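Local coordinates for Ice-binding protein isoform1a (Antarctomyces psychrotrophicus, PDB 7BWX), which binds ice, probably by meeting specific water molecules in the prism planes, through a right-handed beta-solenoid of the ice-binding protein family, at residues L11-F17 / Q65-S70; A28-N34 / L199-T205; A82-G88 / G100-S106; L92-V98 / V113-D117. The protein carries 1 engineered substitution. One frame throughout, in Å; residues are numbered along the deposited sequence.

Interaction 1 (L11-F17 / Q65-S70); sequences LGAASSF and QAFADS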
# COMPACT_ATOMS: atom_id res chain seq x y z
N LEU A 11 4.80 -1.20 11.57
CA LEU A 11 3.39 -0.79 11.33
C LEU A 11 2.59 -0.99 12.62
O LEU A 11 1.41 -0.63 12.61
CB LEU A 11 2.78 -1.59 10.19
CG LEU A 11 3.36 -1.33 8.81
CD1 LEU A 11 2.67 -2.20 7.77
CD2 LEU A 11 3.25 0.11 8.44
N GLY A 12 3.19 -1.57 13.66
CA GLY A 12 2.53 -1.77 14.95
C GLY A 12 1.17 -2.45 14.78
O GLY A 12 1.07 -3.49 14.09
N ALA A 13 0.11 -1.87 15.32
CA ALA A 13 -1.20 -2.52 15.29
C ALA A 13 -1.80 -2.46 13.88
O ALA A 13 -2.77 -3.19 13.66
CB ALA A 13 -2.16 -1.93 16.29
N ALA A 14 -1.25 -1.66 12.97
CA ALA A 14 -1.75 -1.60 11.56
C ALA A 14 -1.31 -2.86 10.78
O ALA A 14 -1.82 -3.08 9.68
CB ALA A 14 -1.28 -0.34 10.88
N SER A 15 -0.39 -3.67 11.32
CA SER A 15 0.28 -4.74 10.54
C SER A 15 -0.72 -5.84 10.10
O SER A 15 -0.42 -6.50 9.11
CB SER A 15 1.45 -5.34 11.30
OG SER A 15 0.90 -6.16 12.33
N SER A 16 -1.87 -5.99 10.75
CA SER A 16 -2.86 -7.03 10.41
C SER A 16 -3.94 -6.53 9.44
O SER A 16 -4.81 -7.37 9.02
CB SER A 16 -3.43 -7.57 11.67
OG SER A 16 -4.24 -6.58 12.31
N PHE A 17 -3.91 -5.26 9.05
CA PHE A 17 -5.00 -4.64 8.25
C PHE A 17 -4.72 -4.76 6.75
O PHE A 17 -3.63 -4.38 6.31
CB PHE A 17 -5.21 -3.17 8.65
CG PHE A 17 -5.95 -3.02 9.96
CD1 PHE A 17 -5.30 -3.23 11.17
CD2 PHE A 17 -7.30 -2.78 9.96
CE1 PHE A 17 -5.99 -3.18 12.37
CE2 PHE A 17 -7.99 -2.68 11.16
CZ PHE A 17 -7.34 -2.88 12.35
N GLN A 65 -5.44 2.61 17.67
CA GLN A 65 -3.99 2.33 17.78
C GLN A 65 -3.42 2.03 16.38
O GLN A 65 -2.32 2.52 16.05
CB GLN A 65 -3.69 1.19 18.74
CG GLN A 65 -2.20 1.01 19.04
CD GLN A 65 -1.63 2.21 19.75
OE1 GLN A 65 -2.06 2.52 20.84
NE2 GLN A 65 -0.76 2.97 19.11
N ALA A 66 -4.16 1.29 15.57
CA ALA A 66 -3.71 0.94 14.20
C ALA A 66 -3.57 2.22 13.36
O ALA A 66 -2.52 2.41 12.67
CB ALA A 66 -4.66 -0.05 13.53
N PHE A 67 -4.56 3.11 13.42
CA PHE A 67 -4.46 4.35 12.63
C PHE A 67 -3.25 5.17 13.10
O PHE A 67 -2.43 5.65 12.26
CB PHE A 67 -5.75 5.16 12.67
CG PHE A 67 -5.61 6.37 11.82
CD1 PHE A 67 -5.52 6.23 10.44
CD2 PHE A 67 -5.48 7.63 12.38
CE1 PHE A 67 -5.31 7.34 9.65
CE2 PHE A 67 -5.31 8.74 11.57
CZ PHE A 67 -5.19 8.58 10.22
N ALA A 68 -3.13 5.38 14.40
CA ALA A 68 -1.98 6.14 14.95
C ALA A 68 -0.69 5.49 14.45
O ALA A 68 0.20 6.18 13.97
CB ALA A 68 -2.01 6.12 16.44
N ASP A 69 -0.59 4.17 14.55
CA ASP A 69 0.63 3.43 14.13
C ASP A 69 0.88 3.62 12.63
O ASP A 69 2.05 3.75 12.25
CB ASP A 69 0.56 1.96 14.53
CG ASP A 69 0.64 1.72 16.06
OD1 ASP A 69 0.95 2.71 16.85
OD2 ASP A 69 0.40 0.56 16.49
N SER A 70 -0.18 3.65 11.81
CA SER A 70 -0.04 3.84 10.35
C SER A 70 0.56 5.22 10.10
O SER A 70 1.42 5.37 9.21
CB SER A 70 -1.33 3.63 9.61
OG SER A 70 -2.24 4.72 9.73

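Interaction 2 (A28-N34 / L199-T205); sequences AGATVIN and LDSNTVT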
# COMPACT_ATOMS: atom_id res chain seq x y z
N ALA A 28 -17.40 -1.34 -4.18
CA ALA A 28 -18.31 -1.89 -5.20
C ALA A 28 -17.81 -3.29 -5.57
O ALA A 28 -16.58 -3.49 -5.59
CB ALA A 28 -18.30 -1.01 -6.43
N GLY A 29 -18.71 -4.19 -5.90
CA GLY A 29 -18.34 -5.51 -6.42
C GLY A 29 -17.78 -6.48 -5.43
O GLY A 29 -17.73 -6.24 -4.17
N ALA A 30 -17.37 -7.62 -5.99
CA ALA A 30 -17.06 -8.84 -5.22
C ALA A 30 -15.59 -8.75 -4.74
O ALA A 30 -14.76 -9.61 -5.03
CB ALA A 30 -17.33 -10.05 -6.11
N THR A 31 -15.34 -7.78 -3.88
CA THR A 31 -14.04 -7.60 -3.22
C THR A 31 -13.85 -8.67 -2.15
O THR A 31 -14.81 -9.06 -1.46
CB THR A 31 -13.98 -6.17 -2.70
OG1 THR A 31 -13.91 -5.28 -3.83
CG2 THR A 31 -12.83 -5.97 -1.77
N VAL A 32 -12.62 -9.11 -2.00
CA VAL A 32 -12.17 -10.00 -0.92
C VAL A 32 -10.97 -9.36 -0.25
O VAL A 32 -9.89 -9.16 -0.89
CB VAL A 32 -11.84 -11.40 -1.43
CG1 VAL A 32 -11.26 -12.24 -0.33
CG2 VAL A 32 -13.07 -12.04 -2.03
N ILE A 33 -11.14 -9.03 1.02
CA ILE A 33 -10.04 -8.53 1.88
C ILE A 33 -9.59 -9.66 2.79
O ILE A 33 -10.35 -9.99 3.74
CB ILE A 33 -10.46 -7.30 2.71
CG1 ILE A 33 -11.08 -6.18 1.87
CG2 ILE A 33 -9.27 -6.83 3.51
CD1 ILE A 33 -10.18 -5.61 0.81
N ASN A 34 -8.40 -10.20 2.55
CA ASN A 34 -7.81 -11.24 3.40
C ASN A 34 -6.92 -10.56 4.43
O ASN A 34 -5.70 -10.50 4.27
CB ASN A 34 -7.05 -12.32 2.61
CG ASN A 34 -7.96 -13.04 1.65
OD1 ASN A 34 -9.02 -13.52 2.05
ND2 ASN A 34 -7.57 -13.06 0.37
N LEU A 199 -12.76 0.91 -3.23
CA LEU A 199 -12.46 -0.43 -3.79
C LEU A 199 -13.49 -0.74 -4.87
O LEU A 199 -14.66 -0.35 -4.75
CB LEU A 199 -12.51 -1.46 -2.69
CG LEU A 199 -11.58 -1.24 -1.49
CD1 LEU A 199 -12.00 -2.17 -0.38
CD2 LEU A 199 -10.13 -1.46 -1.85
N ASP A 200 -13.06 -1.51 -5.87
CA ASP A 200 -13.98 -2.06 -6.88
C ASP A 200 -13.45 -3.46 -7.27
O ASP A 200 -12.45 -3.51 -8.00
CB ASP A 200 -14.10 -1.10 -8.06
CG ASP A 200 -15.04 -1.62 -9.15
OD1 ASP A 200 -15.54 -2.76 -9.05
OD2 ASP A 200 -15.26 -0.90 -10.10
N SER A 201 -14.09 -4.52 -6.79
CA SER A 201 -13.79 -5.91 -7.16
C SER A 201 -12.31 -6.17 -6.98
O SER A 201 -11.68 -6.76 -7.88
CB SER A 201 -14.24 -6.15 -8.59
OG SER A 201 -15.57 -5.64 -8.70
N ASN A 202 -11.79 -5.86 -5.80
CA ASN A 202 -10.35 -6.03 -5.54
C ASN A 202 -10.10 -7.27 -4.70
O ASN A 202 -11.01 -7.79 -4.03
CB ASN A 202 -9.72 -4.83 -4.84
CG ASN A 202 -10.04 -3.57 -5.59
OD1 ASN A 202 -10.78 -2.72 -5.08
ND2 ASN A 202 -9.48 -3.46 -6.78
N THR A 203 -8.85 -7.71 -4.69
CA THR A 203 -8.40 -8.71 -3.70
C THR A 203 -7.18 -8.13 -3.01
O THR A 203 -6.23 -7.77 -3.69
CB THR A 203 -8.03 -10.07 -4.31
OG1 THR A 203 -9.17 -10.44 -5.06
CG2 THR A 203 -7.72 -11.11 -3.26
N VAL A 204 -7.22 -8.07 -1.70
CA VAL A 204 -6.10 -7.59 -0.87
C VAL A 204 -5.79 -8.69 0.13
O VAL A 204 -6.70 -9.09 0.92
CB VAL A 204 -6.47 -6.29 -0.13
CG1 VAL A 204 -5.28 -5.82 0.70
CG2 VAL A 204 -7.00 -5.25 -1.08
N THR A 205 -4.57 -9.16 0.09
CA THR A 205 -4.10 -10.20 1.01
C THR A 205 -2.90 -9.72 1.81
O THR A 205 -1.79 -9.57 1.25
CB THR A 205 -3.76 -11.47 0.21
OG1 THR A 205 -4.91 -11.83 -0.54
CG2 THR A 205 -3.33 -12.60 1.13
O HOH W 1 -12.26 -10.71 -5.24
O HOH W 2 -17.78 -7.86 -8.92

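Interaction 3 (A82-G88 / G100-S106); sequences ATVDQAG and GVYKYDS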
# COMPACT_ATOMS: atom_id res chain seq x y z
N ALA A 82 17.27 9.17 1.93
CA ALA A 82 17.21 8.41 0.67
C ALA A 82 18.60 7.80 0.42
O ALA A 82 19.59 8.40 0.86
CB ALA A 82 16.75 9.29 -0.46
N THR A 83 18.64 6.57 -0.09
CA THR A 83 19.88 5.94 -0.58
C THR A 83 19.96 6.16 -2.08
O THR A 83 21.07 6.06 -2.59
CB THR A 83 19.93 4.45 -0.23
OG1 THR A 83 18.84 3.79 -0.90
CG2 THR A 83 19.91 4.23 1.26
N VAL A 84 18.84 6.40 -2.76
CA VAL A 84 18.80 6.69 -4.22
C VAL A 84 17.90 7.88 -4.45
O VAL A 84 16.66 7.80 -4.16
CB VAL A 84 18.31 5.48 -5.04
CG1 VAL A 84 18.26 5.80 -6.51
CG2 VAL A 84 19.12 4.22 -4.77
N ASP A 85 18.45 8.95 -5.01
CA ASP A 85 17.67 10.15 -5.35
C ASP A 85 17.26 10.05 -6.81
O ASP A 85 18.16 10.14 -7.65
CB ASP A 85 18.49 11.40 -5.03
CG ASP A 85 17.78 12.71 -5.32
OD1 ASP A 85 16.63 12.69 -5.76
OD2 ASP A 85 18.41 13.75 -5.10
N GLN A 86 15.96 9.91 -7.10
CA GLN A 86 15.41 9.72 -8.47
C GLN A 86 14.92 11.07 -8.94
O GLN A 86 14.45 11.17 -10.08
CB GLN A 86 14.32 8.65 -8.52
CG GLN A 86 14.73 7.29 -8.01
CD GLN A 86 15.64 6.53 -8.95
OE1 GLN A 86 16.69 7.06 -9.33
NE2 GLN A 86 15.30 5.27 -9.23
N ALA A 87 15.03 12.09 -8.08
CA ALA A 87 14.65 13.47 -8.42
C ALA A 87 13.33 13.49 -9.20
O ALA A 87 12.34 13.02 -8.64
CB ALA A 87 15.81 14.14 -9.13
N GLY A 88 13.25 14.06 -10.40
CA GLY A 88 11.99 14.27 -11.14
C GLY A 88 11.59 13.06 -12.00
O GLY A 88 10.68 13.22 -12.84
N GLY A 100 16.50 -0.32 -1.01
CA GLY A 100 16.91 1.08 -0.83
C GLY A 100 15.75 1.95 -0.38
O GLY A 100 14.61 1.45 -0.32
N VAL A 101 16.06 3.20 -0.06
CA VAL A 101 15.09 4.30 0.14
C VAL A 101 15.21 5.16 -1.11
O VAL A 101 16.27 5.83 -1.31
CB VAL A 101 15.41 5.03 1.46
CG1 VAL A 101 14.38 6.11 1.79
CG2 VAL A 101 15.54 4.04 2.59
N TYR A 102 14.19 5.11 -1.95
CA TYR A 102 14.16 5.78 -3.27
C TYR A 102 13.30 7.04 -3.15
O TYR A 102 12.08 6.93 -2.81
CB TYR A 102 13.56 4.85 -4.32
CG TYR A 102 14.43 3.66 -4.63
CD1 TYR A 102 14.48 2.55 -3.82
CD2 TYR A 102 15.23 3.65 -5.76
CE1 TYR A 102 15.29 1.46 -4.12
CE2 TYR A 102 16.10 2.62 -6.04
CZ TYR A 102 16.11 1.50 -5.23
OH TYR A 102 16.97 0.48 -5.52
N LYS A 103 13.91 8.20 -3.39
CA LYS A 103 13.23 9.51 -3.32
C LYS A 103 12.76 9.92 -4.70
O LYS A 103 13.61 10.10 -5.64
CB LYS A 103 14.16 10.53 -2.66
CG LYS A 103 13.68 11.97 -2.67
CD LYS A 103 14.53 12.88 -1.77
CE LYS A 103 15.73 13.48 -2.46
NZ LYS A 103 15.32 14.44 -3.52
N TYR A 104 11.47 10.18 -4.83
CA TYR A 104 10.85 10.76 -6.03
C TYR A 104 10.19 12.08 -5.66
O TYR A 104 9.26 12.09 -4.78
CB TYR A 104 9.83 9.79 -6.63
CG TYR A 104 10.44 8.55 -7.24
CD1 TYR A 104 10.79 7.47 -6.45
CD2 TYR A 104 10.65 8.45 -8.60
CE1 TYR A 104 11.36 6.32 -6.98
CE2 TYR A 104 11.19 7.30 -9.16
CZ TYR A 104 11.56 6.24 -8.35
OH TYR A 104 12.08 5.12 -8.93
N ASP A 105 10.56 13.16 -6.37
CA ASP A 105 10.09 14.52 -6.02
C ASP A 105 8.76 14.84 -6.66
O ASP A 105 8.17 15.84 -6.27
CB ASP A 105 11.05 15.60 -6.48
CG ASP A 105 12.45 15.40 -5.96
OD1 ASP A 105 12.60 14.93 -4.81
OD2 ASP A 105 13.39 15.76 -6.73
N SER A 106 8.28 14.09 -7.64
CA SER A 106 7.03 14.48 -8.31
C SER A 106 6.15 13.25 -8.57
O SER A 106 6.52 12.17 -8.11
CB SER A 106 7.42 15.30 -9.53
OG SER A 106 8.08 14.48 -10.47
O HOH W 3 9.77 12.25 -9.37

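Interaction 4 (L92-V98 / V113-D117); sequences LGGNTFV and VLTLD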
# COMPACT_ATOMS: atom_id res chain seq x y z
N LEU A 92 8.22 4.30 -13.09
CA LEU A 92 8.74 3.18 -12.27
C LEU A 92 8.87 1.92 -13.12
O LEU A 92 9.69 1.07 -12.77
CB LEU A 92 7.76 2.92 -11.13
CG LEU A 92 7.67 4.02 -10.08
CD1 LEU A 92 6.50 3.78 -9.13
CD2 LEU A 92 8.95 4.08 -9.27
N GLY A 93 8.08 1.79 -14.17
CA GLY A 93 7.96 0.55 -14.95
C GLY A 93 9.22 0.27 -15.73
O GLY A 93 9.90 1.25 -16.09
N GLY A 94 9.55 -1.00 -15.92
CA GLY A 94 10.73 -1.44 -16.66
C GLY A 94 12.00 -1.35 -15.84
O GLY A 94 13.04 -1.42 -16.41
N ASN A 95 11.92 -1.21 -14.53
CA ASN A 95 13.11 -1.11 -13.66
C ASN A 95 13.19 -2.37 -12.79
O ASN A 95 12.15 -3.01 -12.50
CB ASN A 95 13.04 0.16 -12.80
CG ASN A 95 13.19 1.42 -13.62
OD1 ASN A 95 14.25 1.62 -14.20
ND2 ASN A 95 12.17 2.28 -13.70
N THR A 96 14.41 -2.68 -12.39
CA THR A 96 14.73 -3.68 -11.37
C THR A 96 15.41 -2.92 -10.25
O THR A 96 16.46 -2.35 -10.53
CB THR A 96 15.60 -4.79 -11.97
OG1 THR A 96 14.80 -5.40 -12.98
CG2 THR A 96 16.06 -5.81 -10.94
N PHE A 97 14.85 -2.91 -9.06
CA PHE A 97 15.41 -2.16 -7.90
C PHE A 97 15.87 -3.10 -6.80
O PHE A 97 15.08 -3.90 -6.29
CB PHE A 97 14.39 -1.16 -7.36
CG PHE A 97 14.17 0.00 -8.29
CD1 PHE A 97 15.20 0.46 -9.12
CD2 PHE A 97 12.96 0.66 -8.33
CE1 PHE A 97 15.00 1.55 -9.97
CE2 PHE A 97 12.75 1.74 -9.17
CZ PHE A 97 13.76 2.18 -9.99
N VAL A 98 17.12 -2.95 -6.38
CA VAL A 98 17.62 -3.57 -5.13
C VAL A 98 17.13 -2.74 -3.93
O VAL A 98 16.61 -1.63 -4.14
CB VAL A 98 19.16 -3.76 -5.14
CG1 VAL A 98 19.59 -4.71 -6.27
CG2 VAL A 98 19.91 -2.46 -5.26
N VAL A 113 6.07 -3.45 -15.78
CA VAL A 113 6.44 -4.34 -14.67
C VAL A 113 7.58 -3.67 -13.91
O VAL A 113 8.55 -3.25 -14.54
CB VAL A 113 6.85 -5.74 -15.17
CG1 VAL A 113 7.34 -6.62 -14.03
CG2 VAL A 113 5.71 -6.39 -15.91
N LEU A 114 7.47 -3.69 -12.60
CA LEU A 114 8.57 -3.30 -11.71
C LEU A 114 9.04 -4.54 -10.96
O LEU A 114 8.21 -5.23 -10.36
CB LEU A 114 8.07 -2.18 -10.78
CG LEU A 114 8.98 -1.83 -9.59
CD1 LEU A 114 10.35 -1.35 -10.07
CD2 LEU A 114 8.35 -0.71 -8.78
N THR A 115 10.34 -4.76 -10.93
CA THR A 115 10.97 -5.91 -10.28
C THR A 115 11.70 -5.43 -9.05
O THR A 115 12.50 -4.54 -9.18
CB THR A 115 11.89 -6.65 -11.26
OG1 THR A 115 11.12 -7.03 -12.40
CG2 THR A 115 12.45 -7.87 -10.59
N LEU A 116 11.41 -6.04 -7.92
CA LEU A 116 12.12 -5.80 -6.66
C LEU A 116 13.03 -7.00 -6.43
O LEU A 116 12.53 -8.10 -6.21
CB LEU A 116 11.11 -5.59 -5.56
CG LEU A 116 10.14 -4.46 -5.87
CD1 LEU A 116 9.10 -4.37 -4.76
CD2 LEU A 116 10.89 -3.14 -6.03
N ASP A 117 14.33 -6.73 -6.50
CA ASP A 117 15.41 -7.75 -6.44
C ASP A 117 16.00 -7.79 -5.05
O ASP A 117 16.71 -6.90 -4.68
CB ASP A 117 16.43 -7.41 -7.52
CG ASP A 117 17.63 -8.35 -7.60
OD1 ASP A 117 17.67 -9.33 -6.84
OD2 ASP A 117 18.54 -8.02 -8.39
O HOH W 4 10.85 -5.08 -14.41

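Interaction 1 (L11-F17 / Q65-S70)
A13 N donates to D69 OD2 over 2.7 Å in an almost straight bond (N-H...O 178°), the one hydrogen bond that ties the loop 11-17 to helical turn 65-70. D69 CG lies anti to the carbonyl carbon (chi1 -69°), which turns the carboxylate to that amide. The amide arrives on the anti lone pair of OD2, away from the second oxygen. That second oxygen, D69 OD1, takes Q65 NE2 at 2.8 Å from above the carboxylate plane, so partners on both oxygens restrain the rotation of the group. G12 passes with its CA 3.5 Å from D69 OD2, and a CB on it would point at that oxygen and clash. Putting an alanine at D69 would probably leave the A13 amide without its acceptor and set the Q65 amide free to turn.

The apolar part centres on A66. Its CB comes obliquely to the F17 ring, 3.6 Å from F17 CE1, and lies 4.2 Å from A13 CB and 4.3 Å from A14 CB. A14 CB also presses on the helix backbone, 3.5 Å from A66 O, while A13 O meets the F17 ring at its edge and in its plane.

The loop joins helix 61-79 to the solenoid: L11 touches A73 of the helix as well as N172 and I174 of strand 172-175, F17 reaches T62, and the helix sets A66 and S70 on L20 of strand 19-20.

Interaction 2 (A28-N34 / L199-T205)
T31 OG1 is gripped by two donors, N202 N across the contact at 3.0 Å and N27 ND2 from strand 25-28. It sits where two parallel ladders of the right-handed beta-solenoid meet, at a bend where the register slips by one residue. Before the bend A28 pairs with D200, its N bonded to L199 O and its O to S201 N. After it V32, I33 and N34 run alongside T203, V204 and T205, their short strands only 3° from parallel. The shortest backbone bond runs from N34 N to V204 O, 2.6 Å.

At the turn S201 OG donates to D200 OD1 at 2.9 Å, and a water bridges S201 OG to A30 N. A second water joins A30 O to T203 OG1. D200 OD2 is held in turn by T183.

I33 and V204 lie side by side on one face, I33 CD1 3.7 Å from V204 CG2, with L199 CD1 beyond. V32, N34, T203 and T205 share the other. There N34 CG stands beside its own backbone N (chi1 -60°), which sets the amide beside T205: N34 OD1 meets T53, and N34 ND2 donates to T205 OG1 at 3.1 Å, nearly straight (177°) and in the amide plane.

Interaction 3 (A82-G88 / G100-S106)
V84 and D85 run parallel to Y102 and K103, with V84 N bonded to V101 O, K103 N to V84 O, and Q86 N to K103 O. V101 O takes a second donor, T83 N at 2.8 Å, while T83 OG1 turns back to accept V101 N at 3.0 Å, so side chain and backbone together close the start of the pairing.

Charges gather on the face of D85 and K103. K103 is extended at first and then curls at its last two torsions (88° and 67°), which carries NZ to D85 OD1 at 3.1 Å, reached from above the carboxylate plane. A87 N meets the same D85 OD1 from the opposite face, making an Asx turn. K103 NZ also bridges to the syn lone pair of D105 OD1, also 3.1 Å away, and its positive charge probably eases the nearness of the two acids.

On the other side Q86 lies over Y104, its CB 3.6 Å from the ring centroid. Its bent chain brings NE2 to Y104 OH at 3.2 Å and to the edge of the Y102 ring. Trading Y104 for an alanine would probably leave Q86 without the ring beneath it and its amide free to turn. V84 CG2 approaches the Y102 ring obliquely, 3.6 Å from CE2.

Strand 100-104 is flanked by 84-85 and by 126-130; V127, Q129 and A131 exchange backbone hydrogen bonds with Y102 and Y104. The Y102 ring stacks on F97 and meets F128, its hydroxyl bonded to V98 O, and Y104 touches L130.

Interaction 4 (L92-V98 / V113-D117)
L114 CD1 is the bump that fills a hollow in the chain 92-98, set between N95 O at 3.4 Å, L92 O at 3.7 Å and F97 CD2 at 3.7 Å. N95 CB helps to wall this hollow, sitting over one face of the F97 ring. L114 gets there because its CG is anti to the backbone N (chi1 168°) and a bend at chi2 (61°) turns CD1 toward 92-98, meeting F97 at about a right angle.

The hollow is shaped by a type II turn from L92 to N95. G94 N donates to V113 O at 2.8 Å, and N95 ND2 folds back onto L92 O at 2.9 Å from above the carbonyl plane. Beyond the turn the chains pair in parallel, T115 N with N95 O, F97 N with T115 O, and D117 N with F97 O. A water links N95 O, V113 O and T115 OG1.

On the other face, that of T96 and T115, the two threonines stand side by side, T96 OG1 3.6 Å from T115 CB, while T96 CG2 leans on D117 CB at 3.8 Å.

Strand 113-117 lies between 96-97 and 141-145, its T115 touching I143 and T145. From its inner side L116 reaches W126, F128 and V153, and L114 touches W155, which places the inner face of this pair against strands 126-130 and 153-157.

Interactions 3 and 4 form one neighbourhood, their centres about 14 Å apart and their segments alternating along the chain. Q86, Y102 and Y104 of interaction 3 pack on L92 and F97 of interaction 4, consistent with neighbouring faces of the solenoid sharing a core there. Interaction 2 lies about 31 Å (centre to centre) from interaction 3, across the centre of the chain, and joins segments whose closest ends are 165 residues apart; interactions 3 and 4 are nested within that loop. Interaction 1 seats helix 61-79 against the solenoid, and the chain leaves that helix for strand 84-85 of interaction 3. The helix thus links the early coils to the far end, with later chain filling between.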